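Local atomic coordinates of Syntaxin1 (Monosiga brevicollis, PDB entry 2XHE), a protein that probably acts as a SNAP receptor of the syntaxin family, binding other SNARE proteins in membrane transport. Residues F47-R52 / L108-K113; R54-D59 / N102-D107; E61-Q66 / A95-L100. One frame throughout, in Å; residues are numbered along the deposited sequence.

Overall arrangement
After a short N-terminal helix, 5-9, and an unmodelled part, the chain runs along helix 44-72, turns, and comes back along helix 80-116, so the three contacts tie the same two helices at successive levels. Contact 3 closes the innermost loop, with 28 residues between its segments. Contact 2 encloses it with 42, and contact 1 encloses both with 55; the loops nest and none cross. The nearest CA pairs shorten from contact 1 to contact 3, consistent with the helices lying closer toward the turn. Salt bridges from Arg-49 and Arg-52 to Asp-107 join contacts 1 and 2, and Leu-100 of contact 3 packs on Asn-56 and Asp-59 of contact 2; contacts 1 and 3 do not touch.

Contact 1 (F47-R52 / L108-K113); sequences FNRVKR and LKQIEK
Gln-110 and Ile-111 meet Arg-49 and Val-50 near the open end of an antiparallel helical hairpin, the first two helices of the three-helix N-terminal bundle of syntaxins. The short segment axes approach to 10.9 Å with 148° between their directions, which leaves room for side chains but not for backbone contact. Along 108-113, Leu-108 comes first: its CA is the one nearest Arg-49 CA, at 8.4 Å, yet its side chain turns to Ile-53 and to His-140 and Ser-144 of helix 131-171, the third helix.

Gln-110 then reaches across. With CG anti to the backbone N (chi1 175°), its methylene stands over the centre of one face of the Arg-49 guanidinium, CG to CZ being 3.8 Å, and the amide plane is inclined 53° to the guanidinium plane. Arg-52 NH1 lies above the opposite face, toward its rim. Asp-107 accepts salt bridges from both, OD1 from Arg-49 NH2 and OD2 from Arg-52 NE, which probably offsets the charge of two cations lying so close and fixes how the Arg-49 group is turned.

Ile-111, buried, supplies the apolar half of the contact. Its CG1 passes alongside the aliphatic part of Arg-49, 4.0 Å from CD, the two chains lying side by side and pointing opposite ways. Phe-46 also packs on Ile-111, and Leu-143 of helix 131-171 on Val-50, so this half belongs to the bundle core. The last link is made by methyls: Ile-111 CD1 lies 3.9 Å from Val-50 CG1, the side chains roughly perpendicular.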
loop_
_atom_site.group_PDB
_atom_site.type_symbol
_atom_site.label_atom_id
_atom_site.label_comp_id
_atom_site.label_asym_id
_atom_site.label_seq_id
_atom_site.Cartn_x
_atom_site.Cartn_y
_atom_site.Cartn_z
ATOM N N PHE B 47 -11.416 -27.758 6.952
ATOM C CA PHE B 47 -12.324 -26.611 6.879
ATOM C C PHE B 47 -13.240 -26.533 8.098
ATOM O O PHE B 47 -13.775 -25.465 8.432
ATOM C CB PHE B 47 -13.113 -26.608 5.575
ATOM C CG PHE B 47 -12.288 -26.239 4.390
ATOM C CD1 PHE B 47 -12.136 -24.908 4.026
ATOM C CD2 PHE B 47 -11.632 -27.214 3.654
ATOM C CE1 PHE B 47 -11.369 -24.558 2.937
ATOM C CE2 PHE B 47 -10.865 -26.872 2.564
ATOM C CZ PHE B 47 -10.734 -25.538 2.204
ATOM N N ASN B 48 -13.398 -27.683 8.751
ATOM C CA ASN B 48 -14.058 -27.798 10.037
ATOM C C ASN B 48 -13.331 -27.023 11.135
ATOM O O ASN B 48 -13.940 -26.229 11.861
ATOM C CB ASN B 48 -14.079 -29.264 10.421
ATOM C CG ASN B 48 -15.464 -29.787 10.648
ATOM O OD1 ASN B 48 -16.372 -29.558 9.844
ATOM N ND2 ASN B 48 -15.637 -30.517 11.747
ATOM N N ARG B 49 -12.026 -27.269 11.270
ATOM C CA ARG B 49 -11.244 -26.602 12.301
ATOM C C ARG B 49 -11.263 -25.092 12.099
ATOM O O ARG B 49 -11.391 -24.334 13.064
ATOM C CB ARG B 49 -9.785 -27.070 12.324
ATOM C CG ARG B 49 -9.526 -28.509 11.944
ATOM C CD ARG B 49 -8.147 -28.918 12.442
ATOM N NE ARG B 49 -8.199 -29.220 13.864
ATOM C CZ ARG B 49 -8.356 -30.451 14.339
ATOM N NH1 ARG B 49 -8.437 -31.467 13.487
ATOM N NH2 ARG B 49 -8.416 -30.675 15.652
ATOM N N VAL B 50 -11.117 -24.634 10.860
ATOM C CA VAL B 50 -11.042 -23.190 10.680
ATOM C C VAL B 50 -12.399 -22.503 10.871
ATOM O O VAL B 50 -12.464 -21.402 11.429
ATOM C CB VAL B 50 -10.227 -22.733 9.421
ATOM C CG1 VAL B 50 -8.807 -23.295 9.483
ATOM C CG2 VAL B 50 -10.887 -23.128 8.131
ATOM N N LYS B 51 -13.479 -23.167 10.456
ATOM C CA LYS B 51 -14.819 -22.743 10.866
ATOM C C LYS B 51 -14.869 -22.661 12.397
ATOM O O LYS B 51 -15.248 -21.627 12.955
ATOM C CB LYS B 51 -15.890 -23.711 10.368
ATOM C CG LYS B 51 -17.010 -23.052 9.567
ATOM C CD LYS B 51 -17.638 -21.903 10.324
ATOM C CE LYS B 51 -18.534 -21.090 9.405
ATOM N NZ LYS B 51 -19.537 -20.296 10.175
ATOM N N ARG B 52 -14.475 -23.747 13.066
ATOM C CA ARG B 52 -14.416 -23.776 14.526
ATOM C C ARG B 52 -13.629 -22.592 15.086
ATOM O O ARG B 52 -14.127 -21.904 15.987
ATOM C CB ARG B 52 -13.818 -25.094 15.040
ATOM C CG ARG B 52 -14.584 -25.723 16.216
ATOM C CD ARG B 52 -13.687 -26.482 17.197
ATOM N NE ARG B 52 -12.656 -27.299 16.558
ATOM C CZ ARG B 52 -12.896 -28.306 15.722
ATOM N NH1 ARG B 52 -11.883 -28.989 15.200
ATOM N NH2 ARG B 52 -14.147 -28.625 15.396
ATOM N N LEU B 108 -4.954 -24.716 16.096
ATOM C CA LEU B 108 -3.842 -24.105 15.359
ATOM C C LEU B 108 -2.613 -25.020 15.345
ATOM O O LEU B 108 -2.136 -25.395 14.273
ATOM C CB LEU B 108 -3.478 -22.726 15.915
ATOM C CG LEU B 108 -4.473 -21.614 15.593
ATOM C CD1 LEU B 108 -4.051 -20.290 16.219
ATOM C CD2 LEU B 108 -4.693 -21.485 14.085
ATOM N N LYS B 109 -2.114 -25.385 16.528
ATOM C CA LYS B 109 -0.968 -26.289 16.621
ATOM C C LYS B 109 -1.167 -27.532 15.774
ATOM O O LYS B 109 -0.259 -27.954 15.063
ATOM C CB LYS B 109 -0.649 -26.664 18.071
ATOM C CG LYS B 109 0.276 -25.662 18.756
ATOM C CD LYS B 109 0.528 -26.000 20.217
ATOM C CE LYS B 109 1.324 -24.891 20.904
ATOM N NZ LYS B 109 1.492 -25.138 22.366
ATOM N N GLN B 110 -2.361 -28.110 15.837
ATOM C CA GLN B 110 -2.660 -29.300 15.054
ATOM C C GLN B 110 -2.430 -29.030 13.560
ATOM O O GLN B 110 -1.861 -29.867 12.854
ATOM C CB GLN B 110 -4.089 -29.793 15.338
ATOM C CG GLN B 110 -4.560 -30.986 14.485
ATOM C CD GLN B 110 -3.572 -32.150 14.472
ATOM O OE1 GLN B 110 -2.788 -32.335 15.412
ATOM N NE2 GLN B 110 -3.608 -32.943 13.397
ATOM N N ILE B 111 -2.845 -27.855 13.085
ATOM C CA ILE B 111 -2.701 -27.518 11.669
ATOM C C ILE B 111 -1.238 -27.258 11.316
ATOM O O ILE B 111 -0.796 -27.565 10.206
ATOM C CB ILE B 111 -3.562 -26.301 11.254
ATOM C CG1 ILE B 111 -5.016 -26.497 11.686
ATOM C CG2 ILE B 111 -3.494 -26.095 9.750
ATOM C CD1 ILE B 111 -5.960 -25.386 11.232
ATOM N N GLU B 112 -0.495 -26.701 12.271
ATOM C CA GLU B 112 0.929 -26.456 12.094
ATOM C C GLU B 112 1.640 -27.769 11.823
ATOM O O GLU B 112 2.225 -27.952 10.759
ATOM C CB GLU B 112 1.527 -25.795 13.331
ATOM C CG GLU B 112 2.997 -25.461 13.179
ATOM C CD GLU B 112 3.673 -25.228 14.511
ATOM O OE1 GLU B 112 2.989 -25.396 15.547
ATOM O OE2 GLU B 112 4.880 -24.885 14.520
ATOM N N LYS B 113 1.584 -28.679 12.791
ATOM C CA LYS B 113 2.125 -30.022 12.614
ATOM C C LYS B 113 1.618 -30.651 11.317
ATOM O O LYS B 113 2.389 -31.232 10.560
ATOM C CB LYS B 113 1.781 -30.911 13.815
ATOM C CG LYS B 113 2.465 -30.490 15.116
ATOM C CD LYS B 113 2.074 -31.390 16.291
ATOM C CE LYS B 113 2.750 -30.941 17.589
ATOM N NZ LYS B 113 2.307 -31.731 18.775
#

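Contact 2 (R54-D59 / N102-D107); sequences RDNIED and NKIRAD
Ile-104 enters the contact from helix 80-116 and carries most of the apolar packing against Asn-56 and Ile-57. Its CG1 is anti to the carbonyl carbon (chi1 -80°), which brings CD1 to the opposing helix, 3.5 Å from Asn-56 CB. CG1 follows at 3.7 Å from the same CB, as the two side chains overlap lengthwise from opposing helices. On the Ile-57 side, CD1 of Ile-104 meets CG1 of Ile-57 at 3.9 Å, one chain set nearly square to the other, and it also lies 3.8 Å from Ile-57 N, against the helix backbone itself. An alanine at the Ile-104 position lacks both CG1 and CD1, and would probably leave a gap beside Asn-56 CB and Ile-57 CG1 where the two helices now pack.

These helices are the first two of the antiparallel three-helix bundle at the N-terminal side of syntaxins; here their segment axes come within 9.9 Å at 152°. The third, helix 131-171, closes over the same apolar side: Phe-147 touches Ile-104, and Val-150 touches Ile-57.

Contacts of polar groups with aliphatic carbon form a second class. Asn-56 ND2 lies 4.0 Å from Lys-103 CB, at the more exposed margin, and no hydrogen bond passes between the segments.

Arg-105 and Arg-54 turn away from the interface to polar partners. Arg-105 NH1 makes salt bridges to Glu-231 and Asp-235 of helix 214-237, within the T-SNARE homology region, consistent with a closed syntaxin whose SNARE helix lies against the bundle. Arg-54 NH1 forms a hydrogen bond with Gln-139 OE1 of helix 131-171.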
loop_
_atom_site.group_PDB
_atom_site.type_symbol
_atom_site.label_atom_id
_atom_site.label_comp_id
_atom_site.label_asym_id
_atom_site.label_seq_id
_atom_site.Cartn_x
_atom_site.Cartn_y
_atom_site.Cartn_z
ATOM N N ARG B 54 -12.651 -19.674 13.526
ATOM C CA ARG B 54 -13.357 -18.423 13.245
ATOM C C ARG B 54 -14.478 -18.231 14.262
ATOM O O ARG B 54 -14.556 -17.192 14.921
ATOM C CB ARG B 54 -13.932 -18.377 11.827
ATOM C CG ARG B 54 -12.912 -18.477 10.720
ATOM C CD ARG B 54 -13.368 -17.743 9.475
ATOM N NE ARG B 54 -12.213 -17.213 8.767
ATOM C CZ ARG B 54 -11.297 -17.971 8.174
ATOM N NH1 ARG B 54 -11.436 -19.295 8.189
ATOM N NH2 ARG B 54 -10.246 -17.408 7.569
ATOM N N ASP B 55 -15.332 -19.247 14.393
ATOM C CA ASP B 55 -16.469 -19.199 15.322
ATOM C C ASP B 55 -16.069 -18.942 16.777
ATOM O O ASP B 55 -16.655 -18.083 17.436
ATOM C CB ASP B 55 -17.325 -20.467 15.222
ATOM C CG ASP B 55 -18.240 -20.466 14.004
ATOM O OD1 ASP B 55 -18.426 -19.390 13.396
ATOM O OD2 ASP B 55 -18.768 -21.546 13.657
ATOM N N ASN B 56 -15.080 -19.681 17.275
ATOM C CA ASN B 56 -14.590 -19.466 18.629
ATOM C C ASN B 56 -14.077 -18.045 18.815
ATOM O O ASN B 56 -14.385 -17.405 19.829
ATOM C CB ASN B 56 -13.478 -20.455 18.974
ATOM C CG ASN B 56 -13.982 -21.864 19.166
ATOM O OD1 ASN B 56 -15.184 -22.116 19.131
ATOM N ND2 ASN B 56 -13.062 -22.796 19.383
ATOM N N ILE B 57 -13.285 -17.563 17.847
ATOM C CA ILE B 57 -12.742 -16.202 17.890
ATOM C C ILE B 57 -13.866 -15.173 18.047
ATOM O O ILE B 57 -13.830 -14.347 18.961
ATOM C CB ILE B 57 -11.866 -15.868 16.646
ATOM C CG1 ILE B 57 -10.500 -16.534 16.735
ATOM C CG2 ILE B 57 -11.638 -14.366 16.501
ATOM C CD1 ILE B 57 -9.692 -16.363 15.470
ATOM N N GLU B 58 -14.866 -15.232 17.166
ATOM C CA GLU B 58 -16.049 -14.371 17.298
ATOM C C GLU B 58 -16.709 -14.495 18.684
ATOM O O GLU B 58 -17.055 -13.490 19.305
ATOM C CB GLU B 58 -17.071 -14.649 16.190
ATOM C CG GLU B 58 -16.585 -14.348 14.780
ATOM C CD GLU B 58 -17.692 -14.479 13.735
ATOM O OE1 GLU B 58 -18.885 -14.507 14.118
ATOM O OE2 GLU B 58 -17.369 -14.550 12.528
ATOM N N ASP B 59 -16.879 -15.725 19.166
ATOM C CA ASP B 59 -17.401 -15.951 20.510
ATOM C C ASP B 59 -16.569 -15.194 21.538
ATOM O O ASP B 59 -17.101 -14.376 22.293
ATOM C CB ASP B 59 -17.428 -17.445 20.847
ATOM C CG ASP B 59 -18.595 -18.180 20.186
ATOM O OD1 ASP B 59 -19.538 -17.506 19.706
ATOM O OD2 ASP B 59 -18.568 -19.434 20.146
ATOM N N ASN B 102 -7.954 -22.185 24.557
ATOM C CA ASN B 102 -7.154 -23.400 24.459
ATOM C C ASN B 102 -7.516 -24.279 23.270
ATOM O O ASN B 102 -6.649 -24.932 22.689
ATOM C CB ASN B 102 -7.207 -24.196 25.764
ATOM C CG ASN B 102 -6.468 -23.501 26.891
ATOM O OD1 ASN B 102 -7.030 -23.255 27.959
ATOM N ND2 ASN B 102 -5.203 -23.157 26.650
ATOM N N LYS B 103 -8.791 -24.299 22.902
ATOM C CA LYS B 103 -9.200 -25.085 21.752
ATOM C C LYS B 103 -8.588 -24.465 20.503
ATOM O O LYS B 103 -7.973 -25.157 19.697
ATOM C CB LYS B 103 -10.728 -25.154 21.639
ATOM C CG LYS B 103 -11.293 -26.574 21.429
ATOM C CD LYS B 103 -10.944 -27.151 20.068
ATOM C CE LYS B 103 -10.529 -28.619 20.162
ATOM N NZ LYS B 103 -11.647 -29.526 20.540
ATOM N N ILE B 104 -8.755 -23.154 20.361
ATOM C CA ILE B 104 -8.181 -22.414 19.240
ATOM C C ILE B 104 -6.688 -22.686 19.136
ATOM O O ILE B 104 -6.161 -22.913 18.043
ATOM C CB ILE B 104 -8.391 -20.890 19.391
ATOM C CG1 ILE B 104 -9.805 -20.498 18.960
ATOM C CG2 ILE B 104 -7.386 -20.140 18.555
ATOM C CD1 ILE B 104 -10.305 -19.211 19.589
ATOM N N ARG B 105 -6.009 -22.669 20.279
ATOM C CA ARG B 105 -4.573 -22.899 20.279
ATOM C C ARG B 105 -4.235 -24.330 19.858
ATOM O O ARG B 105 -3.245 -24.572 19.161
ATOM C CB ARG B 105 -3.925 -22.522 21.621
ATOM C CG ARG B 105 -2.468 -22.940 21.698
ATOM C CD ARG B 105 -1.642 -21.990 22.520
ATOM N NE ARG B 105 -2.201 -21.795 23.852
ATOM C CZ ARG B 105 -1.460 -21.625 24.941
ATOM N NH1 ARG B 105 -0.126 -21.631 24.855
ATOM N NH2 ARG B 105 -2.049 -21.452 26.119
ATOM N N ALA B 106 -5.068 -25.275 20.260
ATOM C CA ALA B 106 -4.808 -26.667 19.935
ATOM C C ALA B 106 -5.156 -26.971 18.482
ATOM O O ALA B 106 -4.488 -27.781 17.835
ATOM C CB ALA B 106 -5.558 -27.580 20.881
ATOM N N ASP B 107 -6.203 -26.328 17.974
ATOM C CA ASP B 107 -6.568 -26.493 16.575
ATOM C C ASP B 107 -5.476 -25.879 15.700
ATOM O O ASP B 107 -5.102 -26.458 14.683
ATOM C CB ASP B 107 -7.945 -25.877 16.258
ATOM C CG ASP B 107 -9.118 -26.750 16.722
ATOM O OD1 ASP B 107 -8.962 -27.987 16.833
ATOM O OD2 ASP B 107 -10.209 -26.187 16.967
#

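Contact 3 (E61-Q66 / A95-L100); sequences EQAIEQ and ARISAL
The shortest polar bond here, Leu-100 N to Arg-96 O at 2.7 Å, is a backbone bond within the helix that presents Ile-97 to Ala-63; no hydrogen bond passes from one segment to the other. The contact is thus apolar packing between the first two helices of the syntaxin three-helix bundle, on the side nearer the turn of their hairpin. A small residue faces a large one: Ala-63 points its CB at Ile-97, whose CG1 approaches it to 3.4 Å and CD1 to 3.5 Å. This pairing fits the separation of the backbones, since Ala-63 CA and Ile-97 CA are 6.7 Å apart.

Ile-97 gets there as an extended branch, CG1 anti to the carbonyl carbon (chi1 -64°) and the chain straight at chi2 (-176°). Ile-60 and Val-67 of helix 44-72 flank it as well, so its side chain is received by residues before and after Ala-63 in the sequence. Ile-64 also packs on Val-150 and Tyr-154 of helix 131-171, and its CG1 lies 4.3 Å from Ile-97 CD1. Past Ala-63, the CD1 methyl of Ile-97 ends against main chain, lying 3.8 Å from Ile-64 N.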
loop_
_atom_site.group_PDB
_atom_site.type_symbol
_atom_site.label_atom_id
_atom_site.label_comp_id
_atom_site.label_asym_id
_atom_site.label_seq_id
_atom_site.Cartn_x
_atom_site.Cartn_y
_atom_site.Cartn_z
ATOM N N GLU B 61 -14.618 -12.721 21.117
ATOM C CA GLU B 61 -14.777 -11.281 20.900
ATOM C C GLU B 61 -15.957 -10.698 21.664
ATOM O O GLU B 61 -15.838 -9.637 22.272
ATOM C CB GLU B 61 -14.920 -10.953 19.417
ATOM C CG GLU B 61 -13.608 -10.955 18.666
ATOM C CD GLU B 61 -13.684 -10.194 17.363
ATOM O OE1 GLU B 61 -13.383 -8.978 17.375
ATOM O OE2 GLU B 61 -14.042 -10.809 16.334
ATOM N N GLN B 62 -17.094 -11.392 21.615
ATOM C CA GLN B 62 -18.301 -10.977 22.325
ATOM C C GLN B 62 -18.099 -11.128 23.831
ATOM O O GLN B 62 -18.407 -10.223 24.606
ATOM C CB GLN B 62 -19.499 -11.816 21.871
ATOM C CG GLN B 62 -20.655 -11.017 21.265
ATOM C CD GLN B 62 -20.337 -10.455 19.881
ATOM O OE1 GLN B 62 -19.465 -10.963 19.173
ATOM N NE2 GLN B 62 -21.053 -9.402 19.490
ATOM N N ALA B 63 -17.572 -12.280 24.233
ATOM C CA ALA B 63 -17.266 -12.560 25.631
ATOM C C ALA B 63 -16.359 -11.500 26.270
ATOM O O ALA B 63 -16.592 -11.073 27.400
ATOM C CB ALA B 63 -16.638 -13.950 25.759
ATOM N N ILE B 64 -15.322 -11.093 25.549
ATOM C CA ILE B 64 -14.397 -10.081 26.040
ATOM C C ILE B 64 -15.120 -8.783 26.400
ATOM O O ILE B 64 -14.896 -8.213 27.468
ATOM C CB ILE B 64 -13.264 -9.796 25.005
ATOM C CG1 ILE B 64 -12.178 -10.872 25.084
ATOM C CG2 ILE B 64 -12.649 -8.426 25.224
ATOM C CD1 ILE B 64 -11.418 -11.049 23.793
ATOM N N GLU B 65 -15.994 -8.322 25.513
ATOM C CA GLU B 65 -16.670 -7.041 25.713
ATOM C C GLU B 65 -17.770 -7.129 26.771
ATOM O O GLU B 65 -18.422 -6.135 27.086
ATOM C CB GLU B 65 -17.222 -6.496 24.390
ATOM C CG GLU B 65 -16.183 -6.403 23.261
ATOM C CD GLU B 65 -14.978 -5.524 23.603
ATOM O OE1 GLU B 65 -15.121 -4.600 24.435
ATOM O OE2 GLU B 65 -13.888 -5.755 23.029
ATOM N N GLN B 66 -17.962 -8.321 27.325
ATOM C CA GLN B 66 -18.894 -8.513 28.426
ATOM C C GLN B 66 -18.136 -8.590 29.746
ATOM O O GLN B 66 -18.623 -8.140 30.784
ATOM C CB GLN B 66 -19.730 -9.777 28.211
ATOM C CG GLN B 66 -20.733 -9.675 27.063
ATOM C CD GLN B 66 -21.129 -11.033 26.516
ATOM O OE1 GLN B 66 -20.939 -12.059 27.177
ATOM N NE2 GLN B 66 -21.669 -11.048 25.297
ATOM N N ALA B 95 -13.604 -18.348 32.264
ATOM C CA ALA B 95 -13.255 -19.748 32.088
ATOM C C ALA B 95 -13.652 -20.216 30.707
ATOM O O ALA B 95 -13.029 -21.114 30.149
ATOM C CB ALA B 95 -13.941 -20.589 33.137
ATOM N N ARG B 96 -14.708 -19.622 30.163
ATOM C CA ARG B 96 -15.124 -19.970 28.813
ATOM C C ARG B 96 -14.146 -19.399 27.786
ATOM O O ARG B 96 -13.674 -20.109 26.898
ATOM C CB ARG B 96 -16.547 -19.497 28.526
ATOM C CG ARG B 96 -17.093 -20.044 27.206
ATOM C CD ARG B 96 -18.553 -20.454 27.314
ATOM N NE ARG B 96 -19.300 -19.527 28.157
ATOM C CZ ARG B 96 -19.607 -18.279 27.804
ATOM N NH1 ARG B 96 -19.227 -17.801 26.607
ATOM N NH2 ARG B 96 -20.289 -17.507 28.654
ATOM N N ILE B 97 -13.846 -18.112 27.926
ATOM C CA ILE B 97 -12.881 -17.444 27.073
ATOM C C ILE B 97 -11.580 -18.228 27.072
ATOM O O ILE B 97 -10.904 -18.338 26.055
ATOM C CB ILE B 97 -12.638 -16.006 27.545
ATOM C CG1 ILE B 97 -13.936 -15.207 27.415
ATOM C CG2 ILE B 97 -11.477 -15.357 26.751
ATOM C CD1 ILE B 97 -13.823 -13.750 27.756
ATOM N N SER B 98 -11.249 -18.787 28.223
ATOM C CA SER B 98 -10.074 -19.624 28.361
ATOM C C SER B 98 -10.238 -20.976 27.649
ATOM O O SER B 98 -9.375 -21.386 26.874
ATOM C CB SER B 98 -9.754 -19.805 29.845
ATOM O OG SER B 98 -8.856 -20.876 30.049
ATOM N N ALA B 99 -11.350 -21.662 27.905
ATOM C CA ALA B 99 -11.637 -22.942 27.257
ATOM C C ALA B 99 -11.703 -22.807 25.729
ATOM O O ALA B 99 -11.241 -23.688 24.996
ATOM C CB ALA B 99 -12.926 -23.530 27.803
ATOM N N LEU B 100 -12.288 -21.704 25.266
ATOM C CA LEU B 100 -12.323 -21.369 23.848
ATOM C C LEU B 100 -10.924 -21.045 23.328
ATOM O O LEU B 100 -10.544 -21.459 22.231
ATOM C CB LEU B 100 -13.256 -20.187 23.607
ATOM C CG LEU B 100 -14.739 -20.559 23.548
ATOM C CD1 LEU B 100 -15.618 -19.333 23.407
ATOM C CD2 LEU B 100 -14.949 -21.490 22.390
#